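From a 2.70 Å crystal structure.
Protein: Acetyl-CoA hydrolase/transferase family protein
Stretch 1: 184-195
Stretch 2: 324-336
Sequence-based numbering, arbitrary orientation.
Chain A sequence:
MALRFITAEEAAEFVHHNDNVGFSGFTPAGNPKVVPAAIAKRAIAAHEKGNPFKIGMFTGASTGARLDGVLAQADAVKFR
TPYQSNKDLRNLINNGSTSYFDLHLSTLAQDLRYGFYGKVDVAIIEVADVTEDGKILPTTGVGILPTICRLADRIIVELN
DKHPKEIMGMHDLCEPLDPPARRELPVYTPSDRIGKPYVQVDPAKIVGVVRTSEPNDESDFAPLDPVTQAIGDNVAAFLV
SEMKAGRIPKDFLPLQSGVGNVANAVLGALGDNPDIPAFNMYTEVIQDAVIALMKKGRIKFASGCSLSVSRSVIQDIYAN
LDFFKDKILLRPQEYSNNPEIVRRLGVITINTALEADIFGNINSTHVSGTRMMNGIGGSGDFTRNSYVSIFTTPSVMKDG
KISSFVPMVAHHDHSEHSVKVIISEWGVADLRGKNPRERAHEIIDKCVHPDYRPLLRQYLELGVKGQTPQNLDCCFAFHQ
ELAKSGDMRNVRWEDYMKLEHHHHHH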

ATOM      1  N   GLU A 184       4.035 -19.788   3.968  1.00  6.39           N
ATOM      2  CA  GLU A 184       2.984 -19.157   3.186  1.00  6.83           C
ATOM      3  C   GLU A 184       1.624 -19.393   3.838  1.00  6.39           C
ATOM      4  O   GLU A 184       1.465 -20.299   4.653  1.00  6.91           O
ATOM      5  CB  GLU A 184       2.992 -19.698   1.747  1.00  6.39           C
ATOM      6  CG  GLU A 184       2.278 -21.031   1.519  1.00  6.76           C
ATOM      7  CD  GLU A 184       2.967 -22.224   2.157  1.00  8.08           C
ATOM      8  OE1 GLU A 184       4.174 -22.132   2.484  1.00  9.05           O
ATOM      9  OE2 GLU A 184       2.295 -23.269   2.311  1.00  6.43           O
ATOM     10  N   LEU A 185       0.653 -18.555   3.494  1.00  6.39           N
ATOM     11  CA  LEU A 185      -0.707 -18.688   4.009  1.00  6.39           C
ATOM     12  C   LEU A 185      -1.429 -19.470   2.908  1.00  6.39           C
ATOM     13  O   LEU A 185      -1.845 -18.904   1.910  1.00  6.70           O
ATOM     14  CB  LEU A 185      -1.329 -17.305   4.187  1.00  7.15           C
ATOM     15  CG  LEU A 185      -0.423 -16.254   4.828  1.00  6.82           C
ATOM     16  CD1 LEU A 185      -1.155 -14.939   4.849  1.00  6.39           C
ATOM     17  CD2 LEU A 185      -0.019 -16.678   6.230  1.00  6.39           C
ATOM     18  N   PRO A 186      -1.580 -20.789   3.094  1.00  6.39           N
ATOM     19  CA  PRO A 186      -2.217 -21.728   2.166  1.00  7.02           C
ATOM     20  C   PRO A 186      -3.662 -21.554   1.681  1.00  6.39           C
ATOM     21  O   PRO A 186      -4.435 -22.514   1.688  1.00  7.57           O
ATOM     22  CB  PRO A 186      -1.996 -23.079   2.848  1.00  6.39           C
ATOM     23  CG  PRO A 186      -2.050 -22.738   4.284  1.00  6.55           C
ATOM     24  CD  PRO A 186      -1.238 -21.467   4.359  1.00  6.39           C
ATOM     25  N   VAL A 187      -4.032 -20.357   1.248  1.00  6.39           N
ATOM     26  CA  VAL A 187      -5.369 -20.173   0.716  1.00  6.39           C
ATOM     27  C   VAL A 187      -5.216 -19.807  -0.751  1.00  6.39           C
ATOM     28  O   VAL A 187      -4.653 -18.765  -1.099  1.00  6.39           O
ATOM     29  CB  VAL A 187      -6.184 -19.093   1.496  1.00  7.06           C
ATOM     30  CG1 VAL A 187      -5.324 -17.907   1.782  1.00  8.98           C
ATOM     31  CG2 VAL A 187      -7.400 -18.652   0.694  1.00  6.39           C
ATOM     32  N   TYR A 188      -5.692 -20.703  -1.611  1.00  6.39           N
ATOM     33  CA  TYR A 188      -5.612 -20.528  -3.055  1.00  6.46           C
ATOM     34  C   TYR A 188      -7.004 -20.353  -3.665  1.00  7.16           C
ATOM     35  O   TYR A 188      -7.152 -20.085  -4.859  1.00  7.96           O
ATOM     36  CB  TYR A 188      -4.904 -21.740  -3.656  1.00  6.39           C
ATOM     37  CG  TYR A 188      -3.597 -22.038  -2.951  1.00  6.39           C
ATOM     38  CD1 TYR A 188      -2.437 -21.333  -3.265  1.00  6.62           C
ATOM     39  CD2 TYR A 188      -3.546 -22.952  -1.902  1.00  7.04           C
ATOM     40  CE1 TYR A 188      -1.255 -21.524  -2.540  1.00  6.63           C
ATOM     41  CE2 TYR A 188      -2.376 -23.150  -1.175  1.00  6.94           C
ATOM     42  CZ  TYR A 188      -1.236 -22.429  -1.497  1.00  6.57           C
ATOM     43  OH  TYR A 188      -0.087 -22.598  -0.753  1.00  8.45           O
ATOM     44  N   THR A 189      -8.015 -20.493  -2.817  1.00  6.79           N
ATOM     45  CA  THR A 189      -9.414 -20.358  -3.200  1.00  6.91           C
ATOM     46  C   THR A 189     -10.084 -19.648  -2.030  1.00  7.01           C
ATOM     47  O   THR A 189      -9.693 -19.841  -0.878  1.00  7.23           O
ATOM     48  CB  THR A 189     -10.053 -21.751  -3.398  1.00  6.39           C
ATOM     49  OG1 THR A 189      -9.541 -22.336  -4.603  1.00  6.39           O
ATOM     50  CG2 THR A 189     -11.558 -21.658  -3.465  1.00  6.39           C
ATOM     51  N   PRO A 190     -11.103 -18.815  -2.301  1.00  6.74           N
ATOM     52  CA  PRO A 190     -11.729 -18.138  -1.167  1.00  6.93           C
ATOM     53  C   PRO A 190     -12.367 -19.037  -0.107  1.00  6.39           C
ATOM     54  O   PRO A 190     -12.645 -18.575   0.996  1.00  7.80           O
ATOM     55  CB  PRO A 190     -12.723 -17.181  -1.834  1.00  6.39           C
ATOM     56  CG  PRO A 190     -12.997 -17.805  -3.145  1.00  6.39           C
ATOM     57  CD  PRO A 190     -11.667 -18.340  -3.575  1.00  6.39           C
ATOM     58  N   SER A 191     -12.562 -20.317  -0.411  1.00  6.39           N
ATOM     59  CA  SER A 191     -13.182 -21.229   0.553  1.00  6.67           C
ATOM     60  C   SER A 191     -12.217 -22.215   1.204  1.00  7.51           C
ATOM     61  O   SER A 191     -12.642 -23.174   1.841  1.00  7.00           O
ATOM     62  CB  SER A 191     -14.308 -22.011  -0.114  1.00  6.39           C
ATOM     63  OG  SER A 191     -13.801 -22.850  -1.134  1.00  6.39           O
ATOM     64  N   ASP A 192     -10.920 -21.977   1.054  1.00  6.84           N
ATOM     65  CA  ASP A 192      -9.929 -22.873   1.635  1.00  7.33           C
ATOM     66  C   ASP A 192      -9.766 -22.692   3.136  1.00  7.58           C
ATOM     67  O   ASP A 192      -9.663 -21.566   3.629  1.00  7.00           O
ATOM     68  CB  ASP A 192      -8.562 -22.687   0.960  1.00  8.01           C
ATOM     69  CG  ASP A 192      -8.524 -23.236  -0.449  1.00  8.80           C
ATOM     70  OD1 ASP A 192      -9.499 -23.900  -0.865  1.00  9.24           O
ATOM     71  OD2 ASP A 192      -7.508 -23.008  -1.136  1.00  8.53           O
ATOM     72  N   ARG A 193      -9.750 -23.814   3.854  1.00  7.83           N
ATOM     73  CA  ARG A 193      -9.564 -23.818   5.297  1.00  7.44           C
ATOM     74  C   ARG A 193      -8.088 -24.079   5.616  1.00  7.79           C
ATOM     75  O   ARG A 193      -7.473 -25.004   5.072  1.00  6.39           O
ATOM     76  CB  ARG A 193     -10.418 -24.906   5.947  1.00  9.08           C
ATOM     77  CG  ARG A 193     -11.909 -24.636   5.932  1.00 11.36           C
ATOM     78  CD  ARG A 193     -12.587 -25.436   7.028  1.00 13.23           C
ATOM     79  NE  ARG A 193     -13.943 -24.974   7.300  1.00 16.80           N
ATOM     80  CZ  ARG A 193     -14.960 -25.115   6.450  1.00 19.56           C
ATOM     81  NH1 ARG A 193     -14.758 -25.709   5.279  1.00 20.10           N
ATOM     82  NH2 ARG A 193     -16.174 -24.666   6.767  1.00 20.20           N
ATOM     83  N   ILE A 194      -7.515 -23.270   6.498  1.00  7.25           N
ATOM     84  CA  ILE A 194      -6.127 -23.460   6.863  1.00  8.23           C
ATOM     85  C   ILE A 194      -5.923 -23.502   8.375  1.00  8.97           C
ATOM     86  O   ILE A 194      -4.820 -23.750   8.841  1.00  8.91           O
ATOM     87  CB  ILE A 194      -5.240 -22.355   6.238  1.00  8.83           C
ATOM     88  CG1 ILE A 194      -5.621 -20.976   6.799  1.00  7.90           C
ATOM     89  CG2 ILE A 194      -5.412 -22.362   4.721  1.00  7.70           C
ATOM     90  CD1 ILE A 194      -4.820 -19.840   6.204  1.00  7.56           C
ATOM     91  N   GLY A 195      -6.991 -23.286   9.136  1.00  9.27           N
ATOM     92  CA  GLY A 195      -6.880 -23.314  10.587  1.00  9.49           C
ATOM     93  C   GLY A 195      -7.859 -24.249  11.284  1.00 10.02           C
ATOM     94  O   GLY A 195      -8.176 -25.319  10.768  1.00 11.22           O
ATOM     95  N   PHE A 324     -26.384 -22.737   4.636  1.00 11.32           N
ATOM     96  CA  PHE A 324     -25.332 -21.743   4.832  1.00 12.20           C
ATOM     97  C   PHE A 324     -23.988 -22.189   5.387  1.00 13.40           C
ATOM     98  O   PHE A 324     -22.964 -21.632   5.025  1.00 15.32           O
ATOM     99  CB  PHE A 324     -25.864 -20.602   5.703  1.00 11.07           C
ATOM    100  CG  PHE A 324     -27.070 -19.914   5.133  1.00 10.32           C
ATOM    101  CD1 PHE A 324     -28.346 -20.395   5.395  1.00 11.22           C
ATOM    102  CD2 PHE A 324     -26.928 -18.802   4.319  1.00  8.94           C
ATOM    103  CE1 PHE A 324     -29.466 -19.779   4.853  1.00 11.43           C
ATOM    104  CE2 PHE A 324     -28.033 -18.175   3.768  1.00 10.17           C
ATOM    105  CZ  PHE A 324     -29.310 -18.664   4.035  1.00 11.22           C
ATOM    106  N   LYS A 325     -23.999 -23.184   6.260  1.00 14.62           N
ATOM    107  CA  LYS A 325     -22.784 -23.674   6.907  1.00 16.22           C
ATOM    108  C   LYS A 325     -21.556 -23.847   6.009  1.00 15.91           C
ATOM    109  O   LYS A 325     -20.456 -23.411   6.356  1.00 17.41           O
ATOM    110  CB  LYS A 325     -23.077 -24.992   7.626  1.00 16.88           C
ATOM    111  CG  LYS A 325     -22.101 -25.305   8.743  1.00 20.53           C
ATOM    112  CD  LYS A 325     -22.772 -26.151   9.822  1.00 23.58           C
ATOM    113  CE  LYS A 325     -21.848 -26.320  11.010  1.00 23.73           C
ATOM    114  NZ  LYS A 325     -21.287 -25.004  11.390  1.00 22.80           N
ATOM    115  N   ASP A 326     -21.754 -24.472   4.858  1.00 15.46           N
ATOM    116  CA  ASP A 326     -20.674 -24.718   3.909  1.00 15.67           C
ATOM    117  C   ASP A 326     -20.497 -23.603   2.872  1.00 14.28           C
ATOM    118  O   ASP A 326     -19.747 -23.764   1.906  1.00 14.09           O
ATOM    119  CB  ASP A 326     -20.935 -26.037   3.184  1.00 18.69           C
ATOM    120  CG  ASP A 326     -22.366 -26.136   2.673  1.00 21.00           C
ATOM    121  OD1 ASP A 326     -23.294 -26.201   3.514  1.00 21.05           O
ATOM    122  OD2 ASP A 326     -22.568 -26.137   1.437  1.00 22.33           O
ATOM    123  N   LYS A 327     -21.178 -22.478   3.063  1.00 12.26           N
ATOM    124  CA  LYS A 327     -21.074 -21.380   2.108  1.00 11.00           C
ATOM    125  C   LYS A 327     -20.521 -20.109   2.714  1.00 10.12           C
ATOM    126  O   LYS A 327     -20.207 -19.160   1.995  1.00  9.80           O
ATOM    127  CB  LYS A 327     -22.431 -21.086   1.485  1.00 10.67           C
ATOM    128  CG  LYS A 327     -22.991 -22.216   0.656  1.00 11.05           C
ATOM    129  CD  LYS A 327     -24.403 -21.903   0.168  1.00 12.37           C
ATOM    130  CE  LYS A 327     -24.954 -23.080  -0.629  1.00 12.44           C
ATOM    131  NZ  LYS A 327     -24.808 -24.365   0.124  1.00 12.78           N
ATOM    132  N   ILE A 328     -20.402 -20.093   4.038  1.00  8.00           N
ATOM    133  CA  ILE A 328     -19.882 -18.928   4.736  1.00  8.08           C
ATOM    134  C   ILE A 328     -18.688 -19.348   5.554  1.00  7.59           C
ATOM    135  O   ILE A 328     -18.723 -20.383   6.195  1.00  7.60           O
ATOM    136  CB  ILE A 328     -20.930 -18.325   5.695  1.00  7.18           C
ATOM    137  CG1 ILE A 328     -22.177 -17.904   4.915  1.00  6.39           C
ATOM    138  CG2 ILE A 328     -20.326 -17.131   6.438  1.00  6.39           C
ATOM    139  CD1 ILE A 328     -23.351 -17.576   5.805  1.00  6.39           C
ATOM    140  N   LEU A 329     -17.630 -18.550   5.524  1.00  6.79           N
ATOM    141  CA  LEU A 329     -16.434 -18.852   6.299  1.00  6.40           C
ATOM    142  C   LEU A 329     -15.903 -17.548   6.869  1.00  6.39           C
ATOM    143  O   LEU A 329     -15.657 -16.604   6.121  1.00  6.39           O
ATOM    144  CB  LEU A 329     -15.368 -19.502   5.418  1.00  6.46           C
ATOM    145  CG  LEU A 329     -14.164 -20.116   6.138  1.00  6.57           C
ATOM    146  CD1 LEU A 329     -14.613 -21.251   7.056  1.00  6.82           C
ATOM    147  CD2 LEU A 329     -13.195 -20.630   5.101  1.00  6.39           C
ATOM    148  N   LEU A 330     -15.753 -17.491   8.194  1.00  6.39           N
ATOM    149  CA  LEU A 330     -15.252 -16.290   8.849  1.00  6.39           C
ATOM    150  C   LEU A 330     -13.802 -16.478   9.292  1.00  6.39           C
ATOM    151  O   LEU A 330     -13.455 -17.483   9.920  1.00  6.39           O
ATOM    152  CB  LEU A 330     -16.136 -15.933  10.046  1.00  7.08           C
ATOM    153  CG  LEU A 330     -17.623 -15.729   9.744  1.00  6.39           C
ATOM    154  CD1 LEU A 330     -18.330 -15.263  10.992  1.00  6.39           C
ATOM    155  CD2 LEU A 330     -17.798 -14.709   8.653  1.00  6.39           C
ATOM    156  N   ARG A 331     -12.965 -15.496   8.961  1.00  7.35           N
ATOM    157  CA  ARG A 331     -11.541 -15.541   9.281  1.00  6.39           C
ATOM    158  C   ARG A 331     -11.088 -14.312  10.074  1.00  6.39           C
ATOM    159  O   ARG A 331     -11.796 -13.299  10.146  1.00  6.39           O
ATOM    160  CB  ARG A 331     -10.719 -15.593   7.989  1.00  6.39           C
ATOM    161  CG  ARG A 331     -11.184 -16.587   6.930  1.00  6.72           C
ATOM    162  CD  ARG A 331     -10.493 -16.268   5.611  1.00  6.39           C
ATOM    163  NE  ARG A 331     -10.921 -17.113   4.498  1.00  6.39           N
ATOM    164  CZ  ARG A 331     -10.464 -18.341   4.277  1.00  6.39           C
ATOM    165  NH1 ARG A 331     -10.905 -19.041   3.237  1.00  6.39           N
ATOM    166  NH2 ARG A 331      -9.558 -18.875   5.092  1.00  6.39           N
ATOM    167  N   PRO A 332      -9.899 -14.394  10.696  1.00  7.40           N
ATOM    168  CA  PRO A 332      -9.398 -13.248  11.460  1.00  6.79           C
ATOM    169  C   PRO A 332      -9.040 -12.240  10.382  1.00  6.39           C
ATOM    170  O   PRO A 332      -8.724 -12.638   9.275  1.00  6.39           O
ATOM    171  CB  PRO A 332      -8.158 -13.811  12.154  1.00  6.39           C
ATOM    172  CG  PRO A 332      -8.447 -15.289  12.251  1.00  6.39           C
ATOM    173  CD  PRO A 332      -9.034 -15.570  10.896  1.00  6.39           C
ATOM    174  N   GLN A 333      -9.087 -10.949  10.691  1.00  6.39           N
ATOM    175  CA  GLN A 333      -8.779  -9.921   9.694  1.00  6.54           C
ATOM    176  C   GLN A 333      -7.344 -10.051   9.179  1.00  6.39           C
ATOM    177  O   GLN A 333      -6.986  -9.514   8.125  1.00  6.39           O
ATOM    178  CB  GLN A 333      -9.025  -8.527  10.283  1.00  6.39           C
ATOM    179  CG  GLN A 333      -8.140  -8.160  11.459  1.00  6.39           C
ATOM    180  CD  GLN A 333      -8.724  -7.018  12.272  1.00  6.39           C
ATOM    181  OE1 GLN A 333      -9.787  -7.163  12.880  1.00  6.79           O
ATOM    182  NE2 GLN A 333      -8.044  -5.880  12.282  1.00  6.39           N
ATOM    183  N   GLU A 334      -6.520 -10.778   9.919  1.00  6.39           N
ATOM    184  CA  GLU A 334      -5.148 -10.984   9.495  1.00  6.39           C
ATOM    185  C   GLU A 334      -5.163 -11.781   8.205  1.00  6.39           C
ATOM    186  O   GLU A 334      -4.268 -11.659   7.380  1.00  7.04           O
ATOM    187  CB  GLU A 334      -4.362 -11.739  10.569  1.00  6.39           C
ATOM    188  CG  GLU A 334      -3.058 -12.338  10.073  1.00  6.42           C
ATOM    189  CD  GLU A 334      -2.060 -12.596  11.189  1.00  6.96           C
ATOM    190  OE1 GLU A 334      -2.472 -13.034  12.288  1.00  6.56           O
ATOM    191  OE2 GLU A 334      -0.854 -12.367  10.954  1.00  7.80           O
ATOM    192  N   TYR A 335      -6.195 -12.597   8.037  1.00  6.39           N
ATOM    193  CA  TYR A 335      -6.343 -13.412   6.835  1.00  6.39           C
ATOM    194  C   TYR A 335      -7.368 -12.873   5.847  1.00  6.61           C
ATOM    195  O   TYR A 335      -7.113 -12.849   4.655  1.00  7.41           O
ATOM    196  CB  TYR A 335      -6.703 -14.838   7.205  1.00  6.39           C
ATOM    197  CG  TYR A 335      -5.566 -15.581   7.854  1.00  6.39           C
ATOM    198  CD1 TYR A 335      -5.318 -15.471   9.224  1.00  6.39           C
ATOM    199  CD2 TYR A 335      -4.716 -16.382   7.087  1.00  6.39           C
ATOM    200  CE1 TYR A 335      -4.253 -16.142   9.811  1.00  6.51           C
ATOM    201  CE2 TYR A 335      -3.651 -17.051   7.661  1.00  6.58           C
ATOM    202  CZ  TYR A 335      -3.422 -16.933   9.019  1.00  6.39           C
ATOM    203  OH  TYR A 335      -2.363 -17.615   9.569  1.00  6.39           O
ATOM    204  N   SER A 336      -8.523 -12.437   6.335  1.00  6.39           N
ATOM    205  CA  SER A 336      -9.554 -11.901   5.457  1.00  6.39           C
ATOM    206  C   SER A 336      -9.070 -10.679   4.652  1.00  6.39           C
ATOM    207  O   SER A 336      -9.538 -10.435   3.537  1.00  6.39           O
ATOM    208  CB  SER A 336     -10.808 -11.531   6.267  1.00  6.39           C
ATOM    209  OG  SER A 336     -10.590 -10.406   7.101  1.00  6.39           O
TER

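The rule of this contact is that one buried arginine pays for the carbonyls of an irregular loop. Stretch 1 has no regular helix or strand; stretch 2 runs from a short strand, 328-330, through Arg331 and the N-cap position at Pro332 into the helix that begins at Gln333. The backbones stay well apart, with CA atoms 7.0 Å apart for Ser191 and Leu329 and 8.2 Å for Leu185 and Tyr335, so side chains must bridge the gap.

Arg331 does the bonding. Its CA-to-CB bond points toward the loop, and the chain extends with chi2 and chi3 both t to bring the guanidinium up to the backbone carbonyls. NH1 donates to Pro190 O at 2.9 Å and to Asp192 O at 2.8 Å, both with good angles, while Arg331 NH2 adds a longer bond to Asp192 O at 3.1 Å. Asp192 O thus accepts from both terminal nitrogens. The Pro190 and Asp192 oxygens lie at the edge of the guanidinium, near its plane, where its N-H groups point. NE is satisfied elsewhere in the structure. Over one face lies Val187, its CG2 4.3 Å from Arg331 NH1, an apolar cover that asks for no hydrogen bond.

The acceptors are held in position by the loop's own bonding. A type I turn runs from Thr189 to Asp192, closed by Asp192 N donating to Thr189 O at 3.1 Å. The Asp192 side chain, whose CA-to-CB bond points away from stretch 2, folds back on its own loop instead of pairing with the arginine: OD2 accepts from Tyr188 N at 3.0 Å and, weakly, from Thr189 N at 3.1 Å. The carboxylate therefore serves backbone amides, while the same residue's carbonyl serves Arg331. Further back, Val187 N donates to Leu185 O at 2.7 Å.

Apolar contacts flank this polar center. Leu185 and Ile194 both point toward Tyr335 and meet its ring obliquely: Leu185 CD2 is 3.9 Å from Tyr335 CE2, and Ile194 CD1 approaches that same CE2 to 3.4 Å, a tight fit. The tyrosine here offers carbon surface, and on its own stretch its backbone N donates to Pro332 O at 2.8 Å in the first turn of the helix.

Leu329 fills the space near the turn, its CD2 3.9 Å from Asp192 O. Its other methyl, CD1, lies over one face of the Arg193 guanidinium, 3.8 Å from Arg193 NH2. That exposed arginine makes no hydrogen bond to stretch 2; its NH2 is satisfied elsewhere in the structure.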